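Local coordinates for RNA polymerase sigma factor SIGMA-28 (FliA) (Aquifex aeolicus, PDB 1RP3), which directs RNA polymerase to flagellar promoters as a sigma factor and is held inactive by the anti-sigma factor FlgM, at the interface of chains A and B. Numbering follows the deposited sequence. Chains: chain A, RNA polymerase sigma factor SIGMA-28 (FliA); chain B, anti sigma factor FlgM.

The interface of chains A and B. Residues chain A 194, 198, 204, 212-213; chain B 60, 63-64, 67, 72.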
# COMPACT_ATOMS: atom_id res chain seq x y z
N LEU A 194 -2.09 -0.12 -18.42
CA LEU A 194 -3.53 -0.10 -18.14
C LEU A 194 -3.84 -0.79 -16.82
O LEU A 194 -4.68 -0.32 -16.05
CB LEU A 194 -4.32 -0.78 -19.27
CG LEU A 194 -5.79 -1.14 -19.02
CD1 LEU A 194 -6.62 0.11 -18.69
CD2 LEU A 194 -6.38 -1.85 -20.23
N LEU A 198 -5.39 1.01 -13.35
CA LEU A 198 -6.60 0.54 -12.69
C LEU A 198 -6.33 0.14 -11.24
O LEU A 198 -7.19 0.32 -10.37
CB LEU A 198 -7.22 -0.64 -13.44
CG LEU A 198 -7.94 -0.38 -14.78
CD1 LEU A 198 -8.46 -1.69 -15.32
CD2 LEU A 198 -9.08 0.60 -14.62
N LEU A 204 -8.00 -0.14 -7.27
CA LEU A 204 -8.80 -1.34 -7.35
C LEU A 204 -7.97 -2.59 -7.17
O LEU A 204 -6.92 -2.72 -7.78
CB LEU A 204 -9.50 -1.40 -8.71
CG LEU A 204 -10.54 -0.32 -8.96
CD1 LEU A 204 -11.13 -0.51 -10.34
CD2 LEU A 204 -11.63 -0.37 -7.89
N ILE A 212 -13.14 -6.14 -14.76
CA ILE A 212 -13.15 -5.06 -15.73
C ILE A 212 -12.54 -5.52 -17.05
O ILE A 212 -13.14 -5.34 -18.10
CB ILE A 212 -12.37 -3.81 -15.20
CG1 ILE A 212 -13.01 -3.31 -13.90
CG2 ILE A 212 -12.41 -2.69 -16.20
CD1 ILE A 212 -12.22 -2.23 -13.23
N LEU A 213 -11.35 -6.12 -16.99
CA LEU A 213 -10.69 -6.58 -18.21
C LEU A 213 -11.20 -7.92 -18.78
O LEU A 213 -10.70 -8.40 -19.81
CB LEU A 213 -9.17 -6.61 -18.02
CG LEU A 213 -8.56 -5.25 -17.65
CD1 LEU A 213 -7.04 -5.34 -17.61
CD2 LEU A 213 -9.01 -4.18 -18.64
N VAL B 60 -16.74 -0.25 -10.70
CA VAL B 60 -16.28 -1.33 -11.56
C VAL B 60 -17.08 -1.32 -12.85
O VAL B 60 -16.50 -1.30 -13.94
CB VAL B 60 -16.44 -2.71 -10.86
CG1 VAL B 60 -16.11 -3.83 -11.83
CG2 VAL B 60 -15.53 -2.79 -9.65
N LEU B 63 -16.46 1.80 -14.94
CA LEU B 63 -15.12 1.71 -15.52
C LEU B 63 -15.07 0.71 -16.68
O LEU B 63 -14.51 1.00 -17.73
CB LEU B 63 -14.09 1.33 -14.45
CG LEU B 63 -13.05 2.38 -14.07
CD1 LEU B 63 -13.71 3.68 -13.64
CD2 LEU B 63 -12.19 1.83 -12.95
N LYS B 64 -15.66 -0.47 -16.47
CA LYS B 64 -15.69 -1.52 -17.49
C LYS B 64 -16.48 -1.08 -18.72
O LYS B 64 -16.05 -1.28 -19.85
CB LYS B 64 -16.28 -2.81 -16.92
N ILE B 67 -14.47 1.31 -20.62
CA ILE B 67 -13.31 0.72 -21.29
C ILE B 67 -13.73 0.00 -22.56
O ILE B 67 -12.99 -0.03 -23.55
CB ILE B 67 -12.55 -0.27 -20.37
CG1 ILE B 67 -11.99 0.48 -19.16
CG2 ILE B 67 -11.40 -0.93 -21.13
CD1 ILE B 67 -11.22 -0.38 -18.19
N TYR B 72 -11.96 5.49 -22.04
CA TYR B 72 -11.10 5.45 -20.86
C TYR B 72 -9.69 5.80 -21.28
O TYR B 72 -9.07 5.08 -22.07
CB TYR B 72 -11.11 4.08 -20.18
CG TYR B 72 -10.34 4.07 -18.88
CD1 TYR B 72 -10.90 4.60 -17.71
CD2 TYR B 72 -9.04 3.57 -18.82
CE1 TYR B 72 -10.18 4.63 -16.52
CE2 TYR B 72 -8.31 3.61 -17.63
CZ TYR B 72 -8.89 4.14 -16.49
OH TYR B 72 -8.18 4.18 -15.32
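A:Ile212, at the end of helix 206-212, lies across one face of FlgM helix 56-68 and packs against B:Val60, B:Leu63, B:Lys64 and B:Ile67, which lie along one side of the helix. The CG2 methyl of A:Ile212, anti to the backbone N, packs tightly on the terminal methyl of B:Ile67, 3.3 Å from CD1, where the two side chains meet at about a right angle. CG2 of A:Ile212 also rests 3.7 Å from CA of B:Lys64, against the helix backbone. With CG1 of A:Ile212 beside the backbone N (chi1 -59°), the other branch runs toward B:Val60, 3.8 Å from that CG1 to CG1 of B:Val60, and ends near CD2 of B:Leu63. An alanine in place of A:Ile212 would probably leave the methyl of B:Ile67 without its mate and open a gap over B:Val60 and B:Leu63. CD2 of B:Leu63 bridges two leucines: it meets CD1 of A:Leu204 tip to tip at 3.7 Å and slides past A:Leu198. A:Leu213 adds a looser flank beside B:Ile67. Toward the rim, B:Tyr72 follows the helix in a loop; its ring carbon CE2 lies 4.0 Å from CD1 of A:Leu194, which comes in tilted from the ring plane. On the same side of that plane, the CD2 methyl of A:Leu198 sits almost directly over the hydroxyl OH of B:Tyr72, at 3.8 Å. No polar pair bonds across this patch. Apolar packing thus docks the FlgM helix onto sigma region 4, the promoter -35 recognition region, and probably helps hold sigma-28 in its inactive conformation.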